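Local coordinates for NAD dependent epimerase/dehydratase family (uncultured archaeon MedDCM-OCT-S05-C57, PDB 5Y1F), which binds NAD+ as a monomeric short-chain-type dehydrogenase and probably oxidises L-threonine at its C3 hydroxyl, at residues C216-T222 against Y279-Q285. Sequence-based numbering, arbitrary orientation.
Sequences CFVNRNT and YKPDYRQ
Cys216 and Tyr279 pair in parallel at the ends of strands 213-216 and 276-279, and the two segments stay joined just past the bridge: Lys280 N gives a bond to Cys216 O (2.8 Å), and Asp282 N one to Phe217 O, reached from above the carbonyl plane. Pro281 CA leans on the same Phe217 O in a CA-H...O contact. Beyond this two-stranded sheet the guanidinium of Arg284 lies flat on one face of the Phe217 ring, the planes only 4° apart and Arg284 CZ 3.5 Å from the ring centroid, a stacked cation-pi pair. Phe217 CG sits between its backbone N and carbonyl carbon (chi1 61°), a rotation that swings the ring to the Arg284 side. Asp282 holds that guanidinium side-on: Arg284 NH1 meets Asp282 OD1 at 2.7 Å and Arg284 NE meets Asp282 OD2 at 3.1 Å, both nearly in the guanidinium plane, while OD2 also accepts from Arg284 N, a capping bond at the turn leading into the helix. Arg284 NH2 bonds to Gly195 O. At the other end Arg220 CB stands over the centre of the Tyr279 ring, a CH-pi contact of 3.6 Å to the centroid. The Arg220 chain bends at chi3, bringing NH2 to 3.5 Å from Tyr279 CE2, with guanidinium and ring inclined at 55°. Val218 O comes to the edge of this ring, and Cys216 SG lies obliquely beside it. From helix 262-270, Glu263 forms a salt bridge with Arg220 NH1 and Glu266 hydrogen-bonds Tyr279 OH. Bonds along its edge thus fix the rotation of the Arg284 guanidinium and leave a face for Phe217; Asp282 probably balances its charge and ties the stack to that turn.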
ATOM      1  N   CYS A 216      -0.256 -16.316  15.549  1.00 10.27           N
ATOM      2  CA  CYS A 216      -0.439 -14.903  15.269  1.00  9.25           C
ATOM      3  C   CYS A 216       0.625 -14.114  16.011  1.00  9.81           C
ATOM      4  O   CYS A 216       0.822 -14.340  17.233  1.00 11.12           O
ATOM      5  CB  CYS A 216      -1.843 -14.499  15.664  1.00  8.44           C
ATOM      6  SG  CYS A 216      -2.260 -12.830  15.175  1.00 10.08           S
ATOM      7  N   PHE A 217       1.287 -13.177  15.364  1.00  9.14           N
ATOM      8  CA  PHE A 217       2.385 -12.382  15.957  1.00  9.40           C
ATOM      9  C   PHE A 217       1.928 -11.082  16.616  1.00  9.07           C
ATOM     10  O   PHE A 217       2.779 -10.304  17.031  1.00  8.75           O
ATOM     11  CB  PHE A 217       3.500 -12.139  14.909  1.00  9.58           C
ATOM     12  CG  PHE A 217       3.046 -11.375  13.697  1.00  8.91           C
ATOM     13  CD1 PHE A 217       2.908 -10.029  13.754  1.00  9.32           C
ATOM     14  CD2 PHE A 217       2.819 -12.015  12.483  1.00 10.58           C
ATOM     15  CE1 PHE A 217       2.568  -9.278  12.629  1.00  9.15           C
ATOM     16  CE2 PHE A 217       2.548 -11.271  11.353  1.00 12.55           C
ATOM     17  CZ  PHE A 217       2.362  -9.913  11.427  1.00 10.11           C
ATOM     18  N   VAL A 218       0.629 -10.862  16.707  1.00  8.76           N
ATOM     19  CA  VAL A 218       0.063  -9.804  17.517  1.00  8.97           C
ATOM     20  C   VAL A 218      -0.939 -10.460  18.472  1.00  8.79           C
ATOM     21  O   VAL A 218      -1.435 -11.565  18.234  1.00  8.85           O
ATOM     22  CB  VAL A 218      -0.592  -8.690  16.671  1.00  9.13           C
ATOM     23  CG1 VAL A 218       0.414  -7.985  15.786  1.00  9.95           C
ATOM     24  CG2 VAL A 218      -1.774  -9.180  15.865  1.00  8.88           C
ATOM     25  N   ASN A 219      -1.285  -9.746  19.555  1.00  8.67           N
ATOM     26  CA  ASN A 219      -2.246 -10.258  20.513  1.00  8.25           C
ATOM     27  C   ASN A 219      -3.665 -10.232  19.932  1.00  8.50           C
ATOM     28  O   ASN A 219      -3.928  -9.550  18.921  1.00  8.63           O
ATOM     29  CB  ASN A 219      -2.101  -9.566  21.896  1.00  8.92           C
ATOM     30  CG  ASN A 219      -2.557  -8.129  21.905  1.00  8.67           C
ATOM     31  OD1 ASN A 219      -1.838  -7.249  22.488  1.00 12.44           O
ATOM     32  ND2 ASN A 219      -3.714  -7.888  21.448  1.00  7.58           N
ATOM     33  N   ARG A 220      -4.571 -10.951  20.555  1.00  7.93           N
ATOM     34  CA  ARG A 220      -5.861 -11.232  19.964  1.00  8.40           C
ATOM     35  C   ARG A 220      -6.753  -9.993  19.825  1.00  8.02           C
ATOM     36  O   ARG A 220      -7.709  -9.990  19.091  1.00  8.34           O
ATOM     37  CB  ARG A 220      -6.627 -12.326  20.719  1.00  8.75           C
ATOM     38  CG  ARG A 220      -7.007 -11.991  22.150  1.00  9.27           C
ATOM     39  CD  ARG A 220      -7.936 -13.004  22.776  1.00 10.63           C
ATOM     40  NE  ARG A 220      -7.390 -14.331  22.778  1.00 10.24           N
ATOM     41  CZ  ARG A 220      -7.889 -15.386  22.129  1.00 10.34           C
ATOM     42  NH1 ARG A 220      -9.069 -15.319  21.489  1.00 11.92           N
ATOM     43  NH2 ARG A 220      -7.239 -16.511  22.194  1.00 11.99           N
ATOM     44  N   ASN A 221      -6.501  -8.967  20.618  0.50  9.95           N
ATOM     45  CA  ASN A 221      -7.309  -7.767  20.530  0.50 11.92           C
ATOM     46  C   ASN A 221      -6.757  -6.721  19.568  0.50  9.92           C
ATOM     47  O   ASN A 221      -7.452  -5.706  19.362  0.50 10.11           O
ATOM     48  CB  ASN A 221      -7.499  -7.145  21.906  0.50 14.66           C
ATOM     49  CG  ASN A 221      -6.208  -6.715  22.512  0.50 23.05           C
ATOM     50  OD1 ASN A 221      -5.474  -7.534  23.062  0.50 26.08           O
ATOM     51  ND2 ASN A 221      -5.873  -5.442  22.350  0.50 27.13           N
ATOM     52  N   THR A 222      -5.604  -6.979  18.937  1.00  7.61           N
ATOM     53  CA  THR A 222      -4.974  -5.978  18.053  1.00  8.20           C
ATOM     54  C   THR A 222      -5.956  -5.627  16.959  1.00  8.30           C
ATOM     55  O   THR A 222      -6.520  -6.514  16.321  1.00  9.02           O
ATOM     56  CB  THR A 222      -3.695  -6.551  17.463  1.00  8.62           C
ATOM     57  OG1 THR A 222      -2.821  -6.942  18.530  1.00 10.10           O
ATOM     58  CG2 THR A 222      -3.000  -5.519  16.576  1.00  9.09           C
ATOM     59  N   TYR A 279      -1.836 -17.135  19.912  1.00  9.90           N
ATOM     60  CA  TYR A 279      -1.376 -15.754  19.878  1.00  9.42           C
ATOM     61  C   TYR A 279      -0.035 -15.655  20.610  1.00  9.78           C
ATOM     62  O   TYR A 279       0.027 -15.941  21.840  1.00 10.33           O
ATOM     63  CB  TYR A 279      -2.439 -14.868  20.514  1.00  9.07           C
ATOM     64  CG  TYR A 279      -3.719 -14.811  19.704  1.00  9.63           C
ATOM     65  CD1 TYR A 279      -3.846 -13.903  18.659  1.00  9.45           C
ATOM     66  CD2 TYR A 279      -4.736 -15.745  19.850  1.00  9.38           C
ATOM     67  CE1 TYR A 279      -4.949 -13.913  17.828  1.00  9.32           C
ATOM     68  CE2 TYR A 279      -5.894 -15.695  19.100  1.00 10.04           C
ATOM     69  CZ  TYR A 279      -5.956 -14.809  18.044  1.00 10.40           C
ATOM     70  OH  TYR A 279      -7.069 -14.743  17.226  1.00 10.77           O
ATOM     71  N   LYS A 280       0.998 -15.291  19.887  1.00  9.26           N
ATOM     72  CA  LYS A 280       2.375 -15.188  20.377  1.00 11.59           C
ATOM     73  C   LYS A 280       2.992 -13.898  19.856  1.00 10.85           C
ATOM     74  O   LYS A 280       3.660 -13.864  18.811  1.00 11.51           O
ATOM     75  CB  LYS A 280       3.197 -16.387  19.898  1.00 14.72           C
ATOM     76  CG  LYS A 280       2.716 -17.688  20.519  1.00 17.92           C
ATOM     77  CD  LYS A 280       3.820 -18.287  21.382  1.00 25.99           C
ATOM     78  CE  LYS A 280       4.880 -18.973  20.541  1.00 30.99           C
ATOM     79  NZ  LYS A 280       5.358 -20.224  21.196  1.00 36.12           N
ATOM     80  N   PRO A 281       2.758 -12.794  20.528  1.00  9.90           N
ATOM     81  CA  PRO A 281       3.187 -11.493  19.999  1.00 10.50           C
ATOM     82  C   PRO A 281       4.681 -11.375  19.882  1.00  9.96           C
ATOM     83  O   PRO A 281       5.442 -11.957  20.684  1.00 10.79           O
ATOM     84  CB  PRO A 281       2.626 -10.494  20.987  1.00 10.66           C
ATOM     85  CG  PRO A 281       1.461 -11.224  21.599  1.00 10.43           C
ATOM     86  CD  PRO A 281       1.925 -12.632  21.727  1.00 10.14           C
ATOM     87  N   ASP A 282       5.119 -10.582  18.912  1.00  9.94           N
ATOM     88  CA  ASP A 282       6.543 -10.235  18.771  1.00 10.96           C
ATOM     89  C   ASP A 282       6.716  -8.721  18.606  1.00 10.36           C
ATOM     90  O   ASP A 282       5.817  -7.963  18.910  1.00  9.77           O
ATOM     91  CB  ASP A 282       7.251 -11.090  17.718  1.00 11.30           C
ATOM     92  CG  ASP A 282       6.863 -10.800  16.284  1.00 11.49           C
ATOM     93  OD1 ASP A 282       7.254 -11.627  15.440  1.00 14.14           O
ATOM     94  OD2 ASP A 282       6.260  -9.753  15.946  1.00 10.66           O
ATOM     95  N   TYR A 283       7.893  -8.295  18.141  1.00  9.99           N
ATOM     96  CA  TYR A 283       8.213  -6.892  18.029  1.00 10.61           C
ATOM     97  C   TYR A 283       7.176  -6.119  17.191  1.00 10.02           C
ATOM     98  O   TYR A 283       7.014  -4.905  17.350  1.00 10.11           O
ATOM     99  CB  TYR A 283       9.613  -6.669  17.438  1.00 10.98           C
ATOM    100  CG  TYR A 283       9.735  -6.987  15.948  1.00 10.97           C
ATOM    101  CD1 TYR A 283       9.760  -5.958  15.010  1.00 11.09           C
ATOM    102  CD2 TYR A 283       9.789  -8.273  15.488  1.00 11.04           C
ATOM    103  CE1 TYR A 283       9.870  -6.220  13.658  1.00 11.12           C
ATOM    104  CE2 TYR A 283       9.817  -8.550  14.123  1.00 12.75           C
ATOM    105  CZ  TYR A 283       9.853  -7.502  13.215  1.00 12.22           C
ATOM    106  OH  TYR A 283       9.915  -7.788  11.833  1.00 13.56           O
ATOM    107  N   ARG A 284       6.477  -6.787  16.300  1.00  8.23           N
ATOM    108  CA  ARG A 284       5.500  -6.103  15.477  1.00  8.48           C
ATOM    109  C   ARG A 284       4.336  -5.558  16.283  1.00  8.68           C
ATOM    110  O   ARG A 284       3.688  -4.606  15.855  1.00  8.69           O
ATOM    111  CB  ARG A 284       5.075  -6.967  14.320  1.00  9.07           C
ATOM    112  CG  ARG A 284       6.223  -7.162  13.319  1.00  9.59           C
ATOM    113  CD  ARG A 284       6.030  -8.240  12.281  1.00  9.86           C
ATOM    114  NE  ARG A 284       6.201  -9.549  12.878  1.00  9.91           N
ATOM    115  CZ  ARG A 284       6.136 -10.681  12.202  1.00 11.58           C
ATOM    116  NH1 ARG A 284       6.317 -11.803  12.863  1.00 12.10           N
ATOM    117  NH2 ARG A 284       5.934 -10.680  10.914  1.00 12.86           N
ATOM    118  N   GLN A 285       4.075  -6.173  17.438  1.00  9.31           N
ATOM    119  CA  GLN A 285       3.069  -5.618  18.359  1.00  9.52           C
ATOM    120  C   GLN A 285       3.356  -4.201  18.739  1.00  9.55           C
ATOM    121  O   GLN A 285       2.449  -3.372  18.875  1.00 10.49           O
ATOM    122  CB  GLN A 285       3.012  -6.435  19.642  1.00  9.91           C
ATOM    123  CG  GLN A 285       1.860  -6.052  20.573  1.00  9.65           C
ATOM    124  CD  GLN A 285       0.558  -6.469  20.027  1.00  9.45           C
ATOM    125  OE1 GLN A 285      -0.344  -5.690  19.704  1.00 13.10           O
ATOM    126  NE2 GLN A 285       0.465  -7.726  19.840  1.00 10.14           N
TER